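Local coordinates for protein putative xanthine dehydrogenase YAGS fad-binding subunit (Escherichia coli, PDB 5G5G) that binds the molybdenum pterin cytosine dinucleotide cofactor and probably oxidises aldehydes as the molybdenum-bearing subunit of a periplasmic aldehyde oxidase, at residues 353-358 / 693-698; 374-379 / 412-417; 379-384 / 400-405; 407-412 / 588-593; 606-611 / 671-676. One frame throughout, in Å; residues are numbered along the deposited sequence. Where two conformers were deposited one is given.

Interaction 1: 353-358 / 693-698; sequences GEAPGL and LGLCGV
Cys696 and Leu358 meet at the centre of this buried contact, between the first turn of helix 354-372 and the bend that leads into helix 698-710. Leu358 CD1 presses on Cys696 CB at 3.5 Å, tighter than usual for two carbons. The same methyl reaches the backbone at Gly697 N, 3.8 Å away. The torsion of Cys696 (chi1 -67°) sets SG beside its own backbone N, where it lies 3.8 Å from Glu354 CB; a small, weakly polar thiol suits such a buried place. The carboxylate of Glu354 leads off instead to Arg440 and Gln321. Ala355, with a single methyl, lets the chains come close: its CB touches Leu695 CD2 at 4.0 Å. No direct hydrogen bond spans the gap, but one water does, giving to Ala355 O (2.8 Å) and accepting from Gly697 N (2.9 Å). Gly697 is the N-cap residue of helix 698-710 and turns there with positive phi, a conformation in which a CB would collide with the carbonyl oxygen of Cys696. Pro352 directly precedes one segment and Glu692 the other, and both line the molybdenum pocket, consistent with packing just behind the molybdenum cofactor site.

Interaction 2: 374-379 / 412-417; sequences IDPVEF and FGWKQR
The indole of Trp414 is clasped on both faces: Val377 CG2 sits over one, and the CD methylene of Arg417 covers the opposite one. The first is a CH-pi contact, Val377 CG2 standing 3.9 Å from the centroid of the five-membered ring of Trp414. At the indole edge lie the Asp375 carboxylate and Pro376 CG, the latter 3.8 Å from Trp414 CZ2. The Arg417 guanidinium in turn has Trp414 CZ2 over one of its faces. The polar edge of the indole is used fully: Trp414 NE1 donates to Asp375 OD2 at 2.8 Å, with 156° at the hydrogen, meeting the syn lone pair close to the ring plane. The carboxylate itself stands at 79° to the ring. With its CG anti to the backbone N (chi1 172°), Asp375 also caps helix 376-382: OD1 accepts from Glu378 N at 3.1 Å through its anti lone pair, and more weakly from Val377 N. A phenylalanine in place of Trp414 would probably leave Asp375 OD2 without its indole donor and open a gap beside Pro376, where the six-membered ring now lies. Arg417 NH2 is 3.9 Å from Asp375 OD2, a long salt bridge in which no N-H points at the oxygen, but a water joins them, 2.7 Å from Asp375 OD2 and 3.0 Å from Arg417 NH2. One aspartate thus serves as helix cap and as indole acceptor at once, and the nearby positive charge and helix start are likely to stabilise its anionic form.

Interaction 3: 379-384 / 400-405; sequences FRILND and QLIECL
Asp384 OD1 is gripped by Arg399 NE in a salt bridge and by a water, 2.8 Å away, that carries it across to Ile402. The water accepts from Ile402 N at 2.9 Å, so the carboxylate reaches the first turn of helix 401-412 through one solvent molecule, and the positive end of the helix dipole is likely to suit its charge. Asp384 OD2 is held separately by Gln386 NE2, which helps fix the rotation of the group. Below these polar atoms the contact is aliphatic and centres on Ile402, whose two branches part company. With chi1 at -67°, CG1 swings beside the backbone N and carries CD1 to Asp384, 3.7 Å from OD2, whereas CG2 meets Ile381 CG2 at 4.0 Å. The two isoleucines cross at about a right angle, their CA atoms only 5.5 Å apart. Were Ile402 cut back to an alanine, Ile381 CG2 would probably lose the methyl it rests on and a gap would open beside the carbons of Asp384. One helical turn on, Leu405 CD1 lies 3.8 Å from Arg380 CB, against the greasy stem of an arginine whose charged end pairs with Glu362. Helices 376-382 and 401-412 pack together here, with helix 354-372 against Phe379 and Arg380, and strand 429-441 beneath Arg380, Leu401 and Leu405.

Interaction 4: 407-412 / 588-593; sequences TGADKF and GHFVEV
Helix 407-412 and strand 588-593 run in nearly the same direction, 25° apart with their axes 8.6 Å from each other at closest approach, and Gly408 comes down on Phe590. Phe590 CE1 is 3.5 Å from Gly408 CA, and the carbonyl carbon of this glycine lies over one face of the ring. A side chain at Gly408 would run straight into Phe590 CE1, so the bare backbone is what allows the approach. Phe590 CZ reaches on to Ala409 N at 3.3 Å, and Ala409 CB, again small, stands 4.1 Å from Phe590 CE2. The other large hydrophobe comes from the helix. In Phe412 a chi1 of -172° turns the ring away from its own backbone N and sends it out along the strand. Phe590 CB sits over the centre of that ring, 3.6 Å from the Phe412 centroid, a CH-pi contact. The two phenyl planes are 40° apart, an oblique pair. Farther along, Phe412 CZ is 3.5 Å from Val591 C, and Glu592 N comes at the ring edge, whereas the Glu592 carboxylate goes to Arg605 and Arg606. His589 and Val591, alternating with Phe590 along the strand, turn to the other face and meet helix 698-710. This is a layered alpha/beta packing, with one sheet held between helices on its two faces.

Interaction 5: 606-611 / 671-676; sequences RMLAVC and EVIFLD
Parallel pairing sets Leu608 beside Glu671 and Cys611 beside Phe674, although the remaining neighbours in this five-stranded mixed sheet are antiparallel. Strands 602-612 and 669-674 flank helix 619-638 in sequence, and that helix packs on them, so they form a beta-alpha-beta crossover with further chain between helix and second strand. Five backbone bonds zip the pair. Glu671 N donates to Met607 O at 2.9 Å, and Ala609 N answers to Glu671 O at 3.0 Å. The alternation continues through Ile673 and Cys611, and ends with Leu675 N giving to Cys611 O at 2.9 Å, just past the regular strand. Leu608, Val610, Glu671 and Ile673 project to one face. There the Leu608 side chain, swung to the side of its carbonyl carbon by a chi1 of 172°, lays CD1 3.7 Å from Glu671 CB. Further along, Val610 CG1 reaches Leu675 CG at 4.1 Å. The branched aliphatic Leu608, Val610 and Ile673 suit this face, which lies under helix 401-412: Leu608 touches Phe412 there, and Leu675 touches Cys404. The other face bears Ala609, Cys611, Val672 and Phe674. The alanine methyl is small enough to let helix 619-638 come close through Val626, which also touches Val672. Val672 CG1 covers one face of the Phe674 ring, and Cys611 CB stands 3.8 Å from Phe674 CD1, its SG oblique to the ring and 5.4 Å from the centroid.

Interactions 2, 4 and 5 form one continuous body, their centres 8 to 16 Å apart. Interactions 4 and 5 use adjacent strands, 584-596 and 602-612, of the same mixed sheet. Interactions 2 and 3 share Phe379 and helix 376-382, and interactions 3 and 4 share helix 401-412; these helices make one layer, which interaction 4 sets on the sheet. Along the chain, 353-358 opens the series, followed by 374-379 and 379-384, then 400-405, 407-412 and 412-417, then the strands, and 693-698 closes it. Interaction 1 thus spans the others and touches interactions 4 and 5 through His589, Met607 and Cys611, linking sheet and helices to the surroundings of the molybdenum pocket.

Interaction 1: 353-358 / 693-698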
# COMPACT_ATOMS: atom_id res chain seq x y z
N GLY C 353 18.35 -0.69 -4.52
CA GLY C 353 19.67 -0.16 -4.27
C GLY C 353 19.66 1.35 -4.08
O GLY C 353 20.06 1.84 -3.01
N GLU C 354 19.26 2.12 -5.11
CA GLU C 354 19.29 3.58 -4.96
C GLU C 354 18.32 4.08 -3.91
O GLU C 354 18.63 5.02 -3.17
CB GLU C 354 19.02 4.30 -6.30
CG GLU C 354 20.29 4.58 -7.08
CD GLU C 354 20.84 3.41 -7.83
OE1 GLU C 354 20.21 2.34 -7.91
OE2 GLU C 354 21.95 3.58 -8.38
N ALA C 355 17.15 3.47 -3.77
CA ALA C 355 16.23 4.03 -2.76
C ALA C 355 16.89 4.01 -1.35
O ALA C 355 17.03 5.05 -0.72
CB ALA C 355 14.87 3.32 -2.80
N PRO C 356 17.34 2.84 -0.85
CA PRO C 356 17.99 2.85 0.47
C PRO C 356 19.37 3.48 0.47
O PRO C 356 19.77 4.11 1.48
CB PRO C 356 18.01 1.36 0.87
CG PRO C 356 18.03 0.62 -0.46
CD PRO C 356 17.17 1.46 -1.37
N GLY C 357 20.11 3.38 -0.63
CA GLY C 357 21.43 4.01 -0.67
C GLY C 357 21.36 5.50 -0.50
O GLY C 357 22.15 6.08 0.25
N LEU C 358 20.44 6.15 -1.22
CA LEU C 358 20.23 7.61 -1.06
C LEU C 358 19.58 7.95 0.25
O LEU C 358 19.80 9.05 0.76
CB LEU C 358 19.40 8.17 -2.24
CG LEU C 358 20.15 8.09 -3.58
CD1 LEU C 358 19.16 8.21 -4.72
CD2 LEU C 358 21.16 9.23 -3.66
N LEU C 693 13.37 6.93 -10.59
CA LEU C 693 14.01 8.20 -10.26
C LEU C 693 13.16 8.99 -9.26
O LEU C 693 13.67 9.56 -8.30
CB LEU C 693 14.23 9.03 -11.53
CG LEU C 693 14.71 10.46 -11.22
CD1 LEU C 693 16.12 10.48 -10.62
CD2 LEU C 693 14.63 11.26 -12.52
N GLY C 694 11.85 8.98 -9.48
CA GLY C 694 10.96 9.79 -8.67
C GLY C 694 11.06 9.52 -7.21
O GLY C 694 10.74 10.41 -6.41
N LEU C 695 11.35 8.27 -6.85
CA LEU C 695 11.50 7.88 -5.45
C LEU C 695 12.87 8.24 -4.81
O LEU C 695 12.99 8.41 -3.62
CB LEU C 695 11.29 6.36 -5.34
CG LEU C 695 11.40 5.71 -3.99
CD1 LEU C 695 10.40 6.31 -3.04
CD2 LEU C 695 11.16 4.21 -4.06
N CYS C 696 13.89 8.26 -5.65
CA CYS C 696 15.27 8.38 -5.25
C CYS C 696 15.54 9.71 -4.60
O CYS C 696 15.35 10.76 -5.24
CB CYS C 696 16.14 8.22 -6.46
SG CYS C 696 16.06 6.51 -7.16
N GLY C 697 15.99 9.67 -3.34
CA GLY C 697 16.21 10.89 -2.58
C GLY C 697 15.05 11.46 -1.77
O GLY C 697 15.25 12.30 -0.90
N VAL C 698 13.83 10.98 -2.00
CA VAL C 698 12.67 11.57 -1.35
C VAL C 698 12.75 11.41 0.18
O VAL C 698 12.53 12.37 0.93
CB VAL C 698 11.33 10.95 -1.85
CG1 VAL C 698 10.16 11.39 -0.99
CG2 VAL C 698 11.08 11.34 -3.33
O HOH W 1 15.91 7.42 -1.56

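Interaction 2: 374-379 / 412-417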
# COMPACT_ATOMS: atom_id res chain seq x y z
N ILE C 374 28.38 24.97 4.88
CA ILE C 374 28.00 25.26 3.48
C ILE C 374 26.56 24.85 3.32
O ILE C 374 26.18 23.78 3.74
CB ILE C 374 28.92 24.49 2.51
CG1 ILE C 374 30.40 24.94 2.71
CG2 ILE C 374 28.47 24.69 1.06
CD1 ILE C 374 31.38 24.14 1.88
N ASP C 375 25.76 25.72 2.70
CA ASP C 375 24.37 25.39 2.35
C ASP C 375 24.33 24.06 1.59
O ASP C 375 25.11 23.82 0.70
CB ASP C 375 23.76 26.52 1.49
CG ASP C 375 22.41 26.17 0.94
OD1 ASP C 375 22.39 25.58 -0.15
OD2 ASP C 375 21.39 26.46 1.59
N PRO C 376 23.38 23.18 1.94
CA PRO C 376 23.42 21.83 1.37
C PRO C 376 23.14 21.77 -0.14
O PRO C 376 23.57 20.83 -0.81
CB PRO C 376 22.34 21.05 2.16
CG PRO C 376 21.55 22.09 2.82
CD PRO C 376 22.39 23.31 3.00
N VAL C 377 22.43 22.76 -0.68
CA VAL C 377 22.25 22.83 -2.15
C VAL C 377 23.58 23.23 -2.76
O VAL C 377 24.05 22.57 -3.66
CB VAL C 377 21.16 23.83 -2.56
CG1 VAL C 377 21.15 24.03 -4.08
CG2 VAL C 377 19.80 23.39 -2.04
N GLU C 378 24.19 24.30 -2.26
CA GLU C 378 25.49 24.73 -2.78
C GLU C 378 26.57 23.66 -2.65
O GLU C 378 27.45 23.54 -3.50
CB GLU C 378 25.97 26.01 -2.07
CG GLU C 378 25.16 27.25 -2.47
CD GLU C 378 25.20 27.57 -3.99
OE1 GLU C 378 26.18 27.26 -4.73
OE2 GLU C 378 24.20 28.14 -4.45
N PHE C 379 26.50 22.88 -1.56
CA PHE C 379 27.46 21.83 -1.33
C PHE C 379 27.42 20.77 -2.42
O PHE C 379 28.44 20.31 -2.85
CB PHE C 379 27.24 21.17 0.05
CG PHE C 379 28.31 20.19 0.43
CD1 PHE C 379 29.54 20.63 0.88
CD2 PHE C 379 28.07 18.83 0.35
CE1 PHE C 379 30.54 19.74 1.24
CE2 PHE C 379 29.06 17.93 0.75
CZ PHE C 379 30.28 18.37 1.19
N PHE C 412 10.89 26.56 -4.74
CA PHE C 412 10.49 26.18 -3.37
C PHE C 412 10.62 27.28 -2.37
O PHE C 412 10.01 27.21 -1.34
CB PHE C 412 11.37 25.02 -2.93
CG PHE C 412 10.98 24.38 -1.62
CD1 PHE C 412 9.94 23.48 -1.55
CD2 PHE C 412 11.76 24.61 -0.48
CE1 PHE C 412 9.66 22.82 -0.33
CE2 PHE C 412 11.51 23.93 0.72
CZ PHE C 412 10.45 23.04 0.79
N GLY C 413 11.47 28.27 -2.66
CA GLY C 413 11.79 29.31 -1.73
C GLY C 413 12.77 28.81 -0.68
O GLY C 413 12.64 29.14 0.52
N TRP C 414 13.80 28.11 -1.15
CA TRP C 414 14.80 27.54 -0.26
C TRP C 414 15.53 28.58 0.59
O TRP C 414 15.86 28.32 1.75
CB TRP C 414 15.82 26.74 -1.08
CG TRP C 414 16.87 26.14 -0.29
CD1 TRP C 414 18.16 26.54 -0.24
CD2 TRP C 414 16.75 25.02 0.58
NE1 TRP C 414 18.87 25.70 0.60
CE2 TRP C 414 18.03 24.77 1.13
CE3 TRP C 414 15.69 24.17 0.94
CZ2 TRP C 414 18.26 23.73 2.04
CZ3 TRP C 414 15.94 23.12 1.84
CH2 TRP C 414 17.19 22.92 2.37
N LYS C 415 15.78 29.75 0.02
CA LYS C 415 16.46 30.76 0.80
C LYS C 415 15.69 31.26 2.03
O LYS C 415 16.26 31.87 2.91
CB LYS C 415 16.96 31.89 -0.10
CG LYS C 415 18.08 31.37 -1.02
CD LYS C 415 19.07 32.43 -1.45
CE LYS C 415 20.17 31.84 -2.31
NZ LYS C 415 19.74 31.79 -3.75
N GLN C 416 14.41 30.94 2.12
CA GLN C 416 13.63 31.35 3.27
C GLN C 416 13.76 30.34 4.48
O GLN C 416 13.27 30.61 5.57
CB GLN C 416 12.18 31.69 2.79
CG GLN C 416 12.08 33.12 2.10
CD GLN C 416 12.80 33.34 0.72
OE1 GLN C 416 12.35 32.85 -0.34
NE2 GLN C 416 13.90 34.13 0.72
N ARG C 417 14.46 29.22 4.27
CA ARG C 417 14.83 28.27 5.33
C ARG C 417 15.71 28.96 6.40
O ARG C 417 16.63 29.71 6.07
CB ARG C 417 15.63 27.09 4.76
CG ARG C 417 16.05 26.04 5.80
CD ARG C 417 16.99 25.00 5.19
NE ARG C 417 18.32 25.60 5.09
CZ ARG C 417 19.48 25.07 5.49
NH1 ARG C 417 19.61 23.86 5.97
NH2 ARG C 417 20.58 25.80 5.34
O HOH W 2 21.02 28.17 3.63

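Interaction 3: 379-384 / 400-405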
# COMPACT_ATOMS: atom_id res chain seq x y z
N PHE C 379 26.50 22.88 -1.56
CA PHE C 379 27.46 21.83 -1.33
C PHE C 379 27.42 20.77 -2.42
O PHE C 379 28.44 20.31 -2.85
CB PHE C 379 27.24 21.17 0.05
CG PHE C 379 28.31 20.19 0.43
CD1 PHE C 379 29.54 20.63 0.88
CD2 PHE C 379 28.07 18.83 0.35
CE1 PHE C 379 30.54 19.74 1.24
CE2 PHE C 379 29.06 17.93 0.75
CZ PHE C 379 30.28 18.37 1.19
N ARG C 380 26.23 20.36 -2.82
CA ARG C 380 26.04 19.41 -3.93
C ARG C 380 26.48 20.01 -5.25
O ARG C 380 27.14 19.34 -6.03
CB ARG C 380 24.61 18.91 -3.99
CG ARG C 380 24.22 18.07 -2.79
CD ARG C 380 22.76 17.61 -2.93
NE ARG C 380 22.41 16.64 -1.89
CZ ARG C 380 22.15 16.96 -0.62
NH1 ARG C 380 22.14 18.22 -0.22
NH2 ARG C 380 21.84 15.99 0.26
N ILE C 381 26.21 21.29 -5.48
CA ILE C 381 26.61 21.93 -6.73
C ILE C 381 28.14 21.93 -6.81
O ILE C 381 28.71 21.61 -7.87
CB ILE C 381 25.99 23.34 -6.86
CG1 ILE C 381 24.47 23.19 -7.09
CG2 ILE C 381 26.60 24.11 -8.05
CD1 ILE C 381 23.69 24.49 -6.91
N LEU C 382 28.81 22.36 -5.72
CA LEU C 382 30.25 22.36 -5.65
C LEU C 382 30.89 21.02 -6.00
O LEU C 382 32.01 21.01 -6.49
CB LEU C 382 30.68 22.74 -4.25
CG LEU C 382 32.08 23.09 -3.93
CD1 LEU C 382 32.35 24.48 -4.53
CD2 LEU C 382 32.29 23.10 -2.41
N ASN C 383 30.21 19.92 -5.62
CA ASN C 383 30.70 18.55 -5.78
C ASN C 383 30.07 17.77 -6.97
O ASN C 383 30.07 16.54 -7.02
CB ASN C 383 30.48 17.82 -4.44
CG ASN C 383 31.50 18.25 -3.42
OD1 ASN C 383 32.68 18.03 -3.64
ND2 ASN C 383 31.08 18.99 -2.40
N ASP C 384 29.51 18.51 -7.93
CA ASP C 384 28.97 17.90 -9.15
C ASP C 384 30.14 17.27 -9.90
O ASP C 384 31.26 17.76 -9.82
CB ASP C 384 28.37 18.99 -10.04
CG ASP C 384 27.68 18.43 -11.31
OD1 ASP C 384 26.71 17.70 -11.11
OD2 ASP C 384 28.15 18.73 -12.45
N GLN C 400 22.16 17.20 -15.53
CA GLN C 400 21.61 18.47 -15.10
C GLN C 400 21.21 18.48 -13.63
O GLN C 400 20.21 19.13 -13.27
CB GLN C 400 20.35 18.79 -15.93
CG GLN C 400 20.65 18.85 -17.38
CD GLN C 400 19.59 19.62 -18.12
OE1 GLN C 400 19.81 20.79 -18.45
NE2 GLN C 400 18.45 18.97 -18.41
N LEU C 401 21.97 17.78 -12.78
CA LEU C 401 21.66 17.80 -11.38
C LEU C 401 21.70 19.22 -10.81
O LEU C 401 20.81 19.61 -10.05
CB LEU C 401 22.60 16.90 -10.59
CG LEU C 401 22.38 16.93 -9.07
CD1 LEU C 401 21.01 16.37 -8.69
CD2 LEU C 401 23.48 16.13 -8.38
N ILE C 402 22.76 19.96 -11.16
CA ILE C 402 22.88 21.36 -10.72
C ILE C 402 21.61 22.13 -11.00
O ILE C 402 21.02 22.79 -10.11
CB ILE C 402 24.09 22.02 -11.38
CG1 ILE C 402 25.42 21.40 -10.88
CG2 ILE C 402 24.07 23.51 -11.15
CD1 ILE C 402 26.70 21.97 -11.51
N GLU C 403 21.15 22.01 -12.26
CA GLU C 403 19.93 22.71 -12.68
C GLU C 403 18.64 22.23 -11.99
O GLU C 403 17.76 23.07 -11.70
CB GLU C 403 19.81 22.63 -14.20
CG GLU C 403 20.89 23.44 -14.89
CD GLU C 403 22.25 22.71 -15.12
OE1 GLU C 403 22.45 21.51 -14.76
OE2 GLU C 403 23.17 23.44 -15.63
N CYS C 404 18.55 20.93 -11.69
CA CYS C 404 17.47 20.44 -10.85
C CYS C 404 17.46 21.16 -9.48
O CYS C 404 16.43 21.68 -9.00
CB CYS C 404 17.55 18.96 -10.63
SG CYS C 404 17.15 18.01 -12.11
N LEU C 405 18.65 21.25 -8.88
CA LEU C 405 18.75 21.82 -7.56
C LEU C 405 18.49 23.30 -7.57
O LEU C 405 17.76 23.83 -6.71
CB LEU C 405 20.10 21.49 -6.98
CG LEU C 405 20.30 20.04 -6.60
CD1 LEU C 405 21.75 19.83 -6.34
CD2 LEU C 405 19.46 19.64 -5.39
O HOH W 3 24.76 18.67 -12.84

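Interaction 4: 407-412 / 588-593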
# COMPACT_ATOMS: atom_id res chain seq x y z
N THR C 407 16.80 25.15 -9.87
CA THR C 407 15.40 25.38 -10.23
C THR C 407 14.51 25.07 -9.05
O THR C 407 13.61 25.87 -8.71
CB THR C 407 14.98 24.50 -11.42
OG1 THR C 407 15.76 24.87 -12.56
CG2 THR C 407 13.49 24.67 -11.77
N GLY C 408 14.78 23.94 -8.39
CA GLY C 408 14.03 23.59 -7.21
C GLY C 408 14.13 24.57 -6.06
O GLY C 408 13.10 24.97 -5.46
N ALA C 409 15.36 25.00 -5.76
CA ALA C 409 15.58 25.96 -4.67
C ALA C 409 14.79 27.24 -4.93
O ALA C 409 14.20 27.79 -4.01
CB ALA C 409 17.08 26.30 -4.52
N ASP C 410 14.83 27.73 -6.18
CA ASP C 410 14.13 28.97 -6.57
C ASP C 410 12.61 28.84 -6.42
O ASP C 410 11.97 29.70 -5.85
CB ASP C 410 14.50 29.40 -8.02
CG ASP C 410 15.97 29.93 -8.15
OD1 ASP C 410 16.65 30.18 -7.14
OD2 ASP C 410 16.44 30.12 -9.31
N LYS C 411 12.05 27.77 -6.97
CA LYS C 411 10.62 27.56 -6.93
C LYS C 411 10.13 27.33 -5.51
O LYS C 411 9.07 27.83 -5.14
CB LYS C 411 10.22 26.34 -7.77
CG LYS C 411 8.76 25.99 -7.72
CD LYS C 411 7.86 27.04 -8.38
CE LYS C 411 6.36 26.69 -8.31
NZ LYS C 411 6.14 25.24 -8.52
N PHE C 412 10.89 26.56 -4.74
CA PHE C 412 10.49 26.18 -3.37
C PHE C 412 10.62 27.28 -2.37
O PHE C 412 10.01 27.21 -1.34
CB PHE C 412 11.37 25.02 -2.93
CG PHE C 412 10.98 24.38 -1.62
CD1 PHE C 412 9.94 23.48 -1.55
CD2 PHE C 412 11.76 24.61 -0.48
CE1 PHE C 412 9.66 22.82 -0.33
CE2 PHE C 412 11.51 23.93 0.72
CZ PHE C 412 10.45 23.04 0.79
N GLY C 588 16.07 16.79 -7.89
CA GLY C 588 16.23 17.54 -6.67
C GLY C 588 14.89 17.54 -5.95
O GLY C 588 13.86 17.89 -6.54
N HIS C 589 14.90 17.05 -4.72
CA HIS C 589 13.73 16.94 -3.87
C HIS C 589 13.78 17.91 -2.73
O HIS C 589 14.79 17.93 -1.99
CB HIS C 589 13.65 15.54 -3.29
CG HIS C 589 13.32 14.50 -4.29
ND1 HIS C 589 12.08 14.41 -4.89
CD2 HIS C 589 14.08 13.53 -4.85
CE1 HIS C 589 12.09 13.41 -5.74
NE2 HIS C 589 13.29 12.87 -5.75
N PHE C 590 12.71 18.70 -2.58
CA PHE C 590 12.63 19.77 -1.57
C PHE C 590 11.35 19.56 -0.77
O PHE C 590 10.29 19.36 -1.37
CB PHE C 590 12.59 21.17 -2.22
CG PHE C 590 13.86 21.58 -2.87
CD1 PHE C 590 14.15 21.13 -4.16
CD2 PHE C 590 14.80 22.37 -2.19
CE1 PHE C 590 15.35 21.48 -4.76
CE2 PHE C 590 15.97 22.77 -2.81
CZ PHE C 590 16.28 22.28 -4.10
N VAL C 591 11.46 19.47 0.56
CA VAL C 591 10.34 19.15 1.43
C VAL C 591 10.23 20.09 2.60
O VAL C 591 11.26 20.49 3.19
CB VAL C 591 10.51 17.71 2.02
CG1 VAL C 591 9.42 17.43 3.03
CG2 VAL C 591 10.55 16.69 0.90
N GLU C 592 9.00 20.45 2.94
CA GLU C 592 8.71 21.14 4.18
C GLU C 592 7.90 20.21 5.06
O GLU C 592 6.90 19.60 4.57
CB GLU C 592 7.96 22.47 3.89
CG GLU C 592 7.55 23.25 5.14
CD GLU C 592 6.71 24.48 4.80
OE1 GLU C 592 7.18 25.36 4.09
OE2 GLU C 592 5.59 24.58 5.30
N VAL C 593 8.33 20.03 6.31
CA VAL C 593 7.61 19.17 7.24
C VAL C 593 7.19 19.92 8.47
O VAL C 593 7.78 20.97 8.81
CB VAL C 593 8.42 17.98 7.77
CG1 VAL C 593 8.80 17.13 6.62
CG2 VAL C 593 9.66 18.46 8.53

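Interaction 5: 606-611 / 671-676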
# COMPACT_ATOMS: atom_id res chain seq x y z
N ARG C 606 4.65 20.28 2.30
CA ARG C 606 4.84 20.64 0.92
C ARG C 606 5.98 19.80 0.38
O ARG C 606 6.98 19.59 1.09
CB ARG C 606 5.19 22.12 0.88
CG ARG C 606 5.22 22.73 -0.49
CD ARG C 606 5.22 24.26 -0.32
NE ARG C 606 6.15 24.82 0.68
CZ ARG C 606 7.25 25.54 0.42
NH1 ARG C 606 7.64 25.78 -0.82
NH2 ARG C 606 7.99 26.04 1.38
N MET C 607 5.81 19.30 -0.85
CA MET C 607 6.90 18.60 -1.56
C MET C 607 7.04 19.10 -2.98
O MET C 607 6.03 19.32 -3.65
CB MET C 607 6.64 17.09 -1.57
CG MET C 607 6.40 16.49 -0.21
SD MET C 607 6.01 14.72 -0.37
CE MET C 607 7.60 14.06 -0.80
N LEU C 608 8.30 19.28 -3.40
CA LEU C 608 8.65 19.63 -4.77
C LEU C 608 9.68 18.63 -5.27
O LEU C 608 10.65 18.35 -4.57
CB LEU C 608 9.20 21.04 -4.89
CG LEU C 608 9.77 21.44 -6.26
CD1 LEU C 608 8.69 21.47 -7.33
CD2 LEU C 608 10.47 22.79 -6.17
N ALA C 609 9.47 18.08 -6.45
CA ALA C 609 10.50 17.30 -7.16
C ALA C 609 10.82 18.00 -8.50
O ALA C 609 9.91 18.27 -9.29
CB ALA C 609 10.03 15.90 -7.44
N VAL C 610 12.10 18.24 -8.75
CA VAL C 610 12.53 18.69 -10.04
C VAL C 610 13.38 17.57 -10.68
O VAL C 610 14.41 17.17 -10.14
CB VAL C 610 13.32 20.02 -9.96
CG1 VAL C 610 13.69 20.49 -11.36
CG2 VAL C 610 12.53 21.13 -9.21
N CYS C 611 12.91 17.05 -11.83
CA CYS C 611 13.49 15.88 -12.47
C CYS C 611 14.05 16.16 -13.85
O CYS C 611 13.45 16.93 -14.65
CB CYS C 611 12.38 14.84 -12.61
SG CYS C 611 11.73 14.32 -11.05
N GLU C 671 4.31 19.15 -5.96
CA GLU C 671 4.63 19.80 -7.24
C GLU C 671 5.79 19.09 -7.93
O GLU C 671 6.68 18.58 -7.28
CB GLU C 671 4.97 21.26 -7.05
CG GLU C 671 3.81 22.07 -6.49
CD GLU C 671 2.64 22.20 -7.49
OE1 GLU C 671 2.92 22.26 -8.73
OE2 GLU C 671 1.46 22.21 -7.02
N VAL C 672 5.71 19.01 -9.24
CA VAL C 672 6.73 18.37 -10.05
C VAL C 672 7.11 19.30 -11.20
O VAL C 672 6.22 19.85 -11.85
CB VAL C 672 6.25 17.03 -10.63
CG1 VAL C 672 7.37 16.38 -11.45
CG2 VAL C 672 5.79 16.04 -9.56
N ILE C 673 8.41 19.42 -11.49
CA ILE C 673 8.88 20.18 -12.68
C ILE C 673 9.80 19.23 -13.43
O ILE C 673 10.71 18.67 -12.81
CB ILE C 673 9.66 21.43 -12.29
CG1 ILE C 673 8.72 22.46 -11.61
CG2 ILE C 673 10.34 22.08 -13.51
CD1 ILE C 673 9.42 23.64 -11.01
N PHE C 674 9.58 19.09 -14.73
CA PHE C 674 10.49 18.34 -15.58
C PHE C 674 11.33 19.29 -16.37
O PHE C 674 10.80 20.10 -17.12
CB PHE C 674 9.74 17.42 -16.53
CG PHE C 674 8.99 16.33 -15.81
CD1 PHE C 674 9.69 15.29 -15.22
CD2 PHE C 674 7.62 16.35 -15.78
CE1 PHE C 674 9.02 14.25 -14.55
CE2 PHE C 674 6.95 15.33 -15.11
CZ PHE C 674 7.65 14.31 -14.49
N LEU C 675 12.64 19.21 -16.20
CA LEU C 675 13.53 19.92 -17.11
C LEU C 675 13.50 19.25 -18.47
O LEU C 675 13.31 18.03 -18.58
CB LEU C 675 14.98 19.88 -16.55
CG LEU C 675 15.16 20.57 -15.20
CD1 LEU C 675 16.64 20.67 -14.82
CD2 LEU C 675 14.58 21.95 -15.16
N ASP C 676 13.65 20.03 -19.53
CA ASP C 676 13.84 19.51 -20.90
C ASP C 676 15.23 18.84 -20.81
O ASP C 676 16.22 19.54 -20.64
CB ASP C 676 13.94 20.63 -22.01
CG ASP C 676 12.57 21.11 -22.64
OD1 ASP C 676 11.51 20.59 -22.24
OD2 ASP C 676 12.58 22.06 -23.54